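Local structure of hyaluronidase (Thermobaculum terrenum, 5DIY) at residues Asp299-Ser302 with Ala303-Phe307; Gly343-Thr346 with Leu347-Ile351. The protein probably acts as a family GH84 O-GlcNAc hydrolase, a hexosaminidase that removes N-acetylglucosamine from modified proteins. One frame throughout, in Å; residues are numbered along the deposited sequence.

Contact 1: residues Asp299-Ser302 with Ala303-Phe307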
loop_
_atom_site.group_PDB
_atom_site.type_symbol
_atom_site.label_atom_id
_atom_site.label_comp_id
_atom_site.label_asym_id
_atom_site.label_seq_id
_atom_site.Cartn_x
_atom_site.Cartn_y
_atom_site.Cartn_z
ATOM N N ASP C 299 6.411 -24.135 7.678
ATOM C CA ASP C 299 7.856 -24.111 7.926
ATOM C C ASP C 299 8.522 -22.759 7.658
ATOM O O ASP C 299 9.672 -22.559 8.056
ATOM C CB ASP C 299 8.567 -25.195 7.096
ATOM C CG ASP C 299 8.258 -26.611 7.570
ATOM O OD1 ASP C 299 7.771 -26.795 8.709
ATOM O OD2 ASP C 299 8.523 -27.555 6.792
ATOM N N ASN C 300 7.825 -21.855 6.973
ATOM C CA ASN C 300 8.307 -20.489 6.769
ATOM C C ASN C 300 7.724 -19.475 7.751
ATOM O O ASN C 300 8.026 -18.296 7.648
ATOM C CB ASN C 300 8.003 -20.044 5.339
ATOM C CG ASN C 300 8.676 -20.915 4.309
ATOM O OD1 ASN C 300 8.012 -21.600 3.539
ATOM N ND2 ASN C 300 9.999 -20.906 4.299
ATOM N N LEU C 301 6.928 -19.929 8.718
ATOM C CA LEU C 301 6.197 -19.024 9.601
ATOM C C LEU C 301 7.111 -18.168 10.487
ATOM O O LEU C 301 7.008 -16.940 10.462
ATOM C CB LEU C 301 5.193 -19.804 10.454
ATOM C CG LEU C 301 4.283 -19.018 11.404
ATOM C CD1 LEU C 301 3.596 -17.866 10.685
ATOM C CD2 LEU C 301 3.265 -19.953 12.043
ATOM N N SER C 302 8.006 -18.801 11.248
ATOM C CA SER C 302 8.878 -18.053 12.177
ATOM C C SER C 302 9.860 -17.153 11.423
ATOM O O SER C 302 10.157 -16.046 11.871
ATOM C CB SER C 302 9.609 -18.984 13.159
ATOM O OG SER C 302 10.514 -19.845 12.488
ATOM N N ALA C 303 10.337 -17.615 10.269
ATOM C CA ALA C 303 11.151 -16.782 9.382
ATOM C C ALA C 303 10.382 -15.578 8.814
ATOM O O ALA C 303 10.935 -14.478 8.687
ATOM C CB ALA C 303 11.714 -17.611 8.252
ATOM N N MET C 304 9.115 -15.787 8.463
ATOM C CA MET C 304 8.276 -14.684 7.983
ATOM C C MET C 304 7.995 -13.689 9.104
ATOM O O MET C 304 8.122 -12.488 8.894
ATOM C CB MET C 304 6.968 -15.193 7.353
ATOM C CG MET C 304 7.138 -15.745 5.938
ATOM S SD MET C 304 7.813 -14.569 4.751
ATOM C CE MET C 304 6.522 -13.327 4.727
ATOM N N GLU C 305 7.635 -14.189 10.284
ATOM C CA GLU C 305 7.477 -13.348 11.476
ATOM C C GLU C 305 8.684 -12.418 11.646
ATOM O O GLU C 305 8.529 -11.203 11.780
ATOM C CB GLU C 305 7.300 -14.209 12.736
ATOM C CG GLU C 305 5.931 -14.865 12.887
ATOM C CD GLU C 305 4.870 -13.957 13.505
ATOM O OE1 GLU C 305 5.065 -12.724 13.597
ATOM O OE2 GLU C 305 3.812 -14.481 13.910
ATOM N N LYS C 306 9.884 -12.993 11.594
ATOM C CA LYS C 306 11.116 -12.222 11.783
ATOM C C LYS C 306 11.361 -11.202 10.675
ATOM O O LYS C 306 11.726 -10.068 10.950
ATOM C CB LYS C 306 12.335 -13.151 11.882
ATOM C CG LYS C 306 13.579 -12.463 12.411
ATOM C CD LYS C 306 13.437 -12.219 13.908
ATOM C CE LYS C 306 14.354 -11.136 14.397
ATOM N NZ LYS C 306 13.984 -10.741 15.783
ATOM N N PHE C 307 11.181 -11.630 9.430
ATOM C CA PHE C 307 11.386 -10.772 8.277
ATOM C C PHE C 307 10.370 -9.618 8.269
ATOM O O PHE C 307 10.710 -8.497 7.872
ATOM C CB PHE C 307 11.292 -11.605 6.991
ATOM C CG PHE C 307 11.447 -10.807 5.730
ATOM C CD1 PHE C 307 12.671 -10.229 5.403
ATOM C CD2 PHE C 307 10.375 -10.653 4.850
ATOM C CE1 PHE C 307 12.823 -9.498 4.238
ATOM C CE2 PHE C 307 10.524 -9.926 3.674
ATOM C CZ PHE C 307 11.746 -9.344 3.370
HETATM O O HOH W 1 10.330 -20.409 9.744
#
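M304 and E305 fold their side chains back over the carbonyl oxygens of N300 and L301 at the N-terminal end of helix 301-308, where a short 3-10 segment runs into the alpha-helix. M304 has CG beside its own backbone N (chi1 -78°), which brings that CG within 3.2 Å of N300 O. The same oxygen accepts the backbone bond from M304 N at 2.9 Å, so methylene and N-H approach one acceptor together. Further bends at chi2 and chi3 lead the chain away from N300, and M304 packs on W288 and V292 of helix 284-296. At the next residue, E305 repeats the pattern: its N donates to L301 O in a nearly straight bond of 2.8 Å, with CG 3.4 Å from that oxygen. E305 CG also lies 4.4 Å from L301 CD1, a loose aliphatic contact, before the carboxylate turns away to a salt bridge with R289. K306 closes the series with its N bonded to S302 O, while its ammonium group leaves for E350. At the start of the helix a water bridges A303 N to the carbonyl four residues back, accepting from A303 N and donating to D299 O, each at 2.8 Å. S302 holds OG between its backbone N and carbonyl carbon (chi1 65°), which makes the hydroxyl the water's third partner, with S302 OG 2.8 Å from it.

Contact 2: residues Gly343-Thr346 with Leu347-Ile351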
loop_
_atom_site.group_PDB
_atom_site.type_symbol
_atom_site.label_atom_id
_atom_site.label_comp_id
_atom_site.label_asym_id
_atom_site.label_seq_id
_atom_site.Cartn_x
_atom_site.Cartn_y
_atom_site.Cartn_z
ATOM N N GLY C 343 25.324 -6.482 25.624
ATOM C CA GLY C 343 25.109 -5.756 24.377
ATOM C C GLY C 343 25.636 -6.486 23.155
ATOM O O GLY C 343 24.963 -6.538 22.124
ATOM N N LEU C 344 26.844 -7.035 23.269
ATOM C CA LEU C 344 27.438 -7.841 22.199
ATOM C C LEU C 344 26.647 -9.130 21.936
ATOM O O LEU C 344 26.450 -9.503 20.770
ATOM C CB LEU C 344 28.908 -8.169 22.504
ATOM C CG LEU C 344 29.904 -7.002 22.423
ATOM C CD1 LEU C 344 31.285 -7.473 22.859
ATOM C CD2 LEU C 344 29.952 -6.400 21.022
ATOM N N ARG C 345 26.189 -9.784 23.007
ATOM C CA ARG C 345 25.378 -11.007 22.892
ATOM C C ARG C 345 24.079 -10.736 22.142
ATOM O O ARG C 345 23.721 -11.490 21.243
ATOM C CB ARG C 345 25.069 -11.618 24.277
ATOM C CG ARG C 345 24.168 -12.855 24.238
ATOM C CD ARG C 345 24.189 -13.664 25.532
ATOM N NE ARG C 345 23.999 -12.831 26.725
ATOM C CZ ARG C 345 22.829 -12.377 27.188
ATOM N NH1 ARG C 345 21.669 -12.661 26.585
ATOM N NH2 ARG C 345 22.817 -11.617 28.279
ATOM N N THR C 346 23.393 -9.658 22.518
ATOM C CA THR C 346 22.128 -9.266 21.890
ATOM C C THR C 346 22.309 -9.011 20.401
ATOM O O THR C 346 21.513 -9.484 19.587
ATOM C CB THR C 346 21.546 -8.003 22.547
ATOM O OG1 THR C 346 21.364 -8.236 23.947
ATOM C CG2 THR C 346 20.210 -7.609 21.926
ATOM N N LEU C 347 23.355 -8.268 20.055
ATOM C CA LEU C 347 23.672 -7.987 18.657
ATOM C C LEU C 347 23.990 -9.282 17.892
ATOM O O LEU C 347 23.452 -9.504 16.800
ATOM C CB LEU C 347 24.844 -7.001 18.569
ATOM C CG LEU C 347 25.235 -6.466 17.190
ATOM C CD1 LEU C 347 24.078 -5.735 16.524
ATOM C CD2 LEU C 347 26.442 -5.549 17.329
ATOM N N ARG C 348 24.836 -10.129 18.483
ATOM C CA ARG C 348 25.209 -11.431 17.907
ATOM C C ARG C 348 23.997 -12.315 17.619
ATOM O O ARG C 348 23.865 -12.836 16.515
ATOM C CB ARG C 348 26.158 -12.182 18.852
ATOM C CG ARG C 348 26.628 -13.549 18.346
ATOM C CD ARG C 348 27.391 -14.328 19.406
ATOM N NE ARG C 348 28.551 -13.563 19.867
ATOM C CZ ARG C 348 28.753 -13.074 21.098
ATOM N NH1 ARG C 348 27.894 -13.275 22.096
ATOM N NH2 ARG C 348 29.867 -12.387 21.341
ATOM N N GLU C 349 23.149 -12.497 18.633
ATOM C CA GLU C 349 21.944 -13.326 18.530
ATOM C C GLU C 349 20.993 -12.783 17.454
ATOM O O GLU C 349 20.392 -13.556 16.707
ATOM C CB GLU C 349 21.222 -13.422 19.897
ATOM C CG GLU C 349 21.950 -14.264 20.960
ATOM C CD GLU C 349 21.344 -14.200 22.386
ATOM O OE1 GLU C 349 20.522 -13.300 22.697
ATOM O OE2 GLU C 349 21.717 -15.060 23.229
ATOM N N GLU C 350 20.873 -11.454 17.370
ATOM C CA GLU C 350 20.016 -10.821 16.362
ATOM C C GLU C 350 20.524 -11.042 14.931
ATOM O O GLU C 350 19.739 -11.322 14.011
ATOM C CB GLU C 350 19.887 -9.317 16.639
ATOM C CG GLU C 350 18.701 -8.668 15.961
ATOM C CD GLU C 350 17.387 -9.290 16.391
ATOM O OE1 GLU C 350 17.205 -9.552 17.598
ATOM O OE2 GLU C 350 16.534 -9.532 15.521
ATOM N N ILE C 351 21.839 -10.934 14.749
ATOM C CA ILE C 351 22.461 -11.220 13.453
ATOM C C ILE C 351 22.171 -12.662 13.009
ATOM O O ILE C 351 21.740 -12.877 11.870
ATOM C CB ILE C 351 23.978 -10.944 13.479
ATOM C CG1 ILE C 351 24.233 -9.428 13.585
ATOM C CG2 ILE C 351 24.670 -11.506 12.237
ATOM C CD1 ILE C 351 25.589 -9.066 14.160
#
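Residues 343-351 form an uninterrupted run of alpha-helix, in which L347, R348, E349 and E350 each donate their backbone N to the carbonyl four residues back. The bond from E349 N to R345 O is the straightest of the four, 2.9 Å long with an N-H...O angle of 171°. On the outer face R345 and E349 lie alongside each other, pointing the same way. R345 CG touches E349 OE2 at 3.4 Å, so the carboxylate rests against the aliphatic part of the arginine. Their charged ends do not close: R345 NH1 stays 4.1 Å from E349 OE1, beyond a salt bridge, and the guanidinium and carboxylate planes are turned 67° apart. Attraction between them is therefore probably only diffuse. R348 bends back at chi3 (-58°), bringing NH1 to 3.5 Å from R345 CA and setting one face of its guanidinium over L344 O. That oxygen already accepts R348 N, and R348 CB comes within 3.3 Å of it as well. T346 packs against L327 and V331 of helix 322-336, with OG1 bonded to Q342 O and K330 NZ, while E350 OE1 is hydrogen-bonded to Y323 OH. Polar residues spaced i, i+3 and i+4 along one face, with L344 set against helix 373-398 and T346 against helix 322-336, are what one expects of an amphipathic alpha-helix in a helical bundle.

Overall arrangement
Contact 1 comes first along the chain, on helix 301-308, and contact 2 follows on the long helix 340-362, their centres about 19 Å apart. A direct salt bridge joins them: K306 NZ of contact 1 meets E350 OE2 of contact 2 at 2.8 Å, tying the short helix to the long one. Helix 340-362 also packs against N300 and A303 through R360, and helix 373-398 touches both contacts, through F307 and K306 at one and L344 and R348 at the other. Both helices come after the last strand of the eight-stranded parallel barrel, 251-256, in a mainly helical part of the chain away from the N-acetylglucosamine site, contact 2 being farther from the chain's centre.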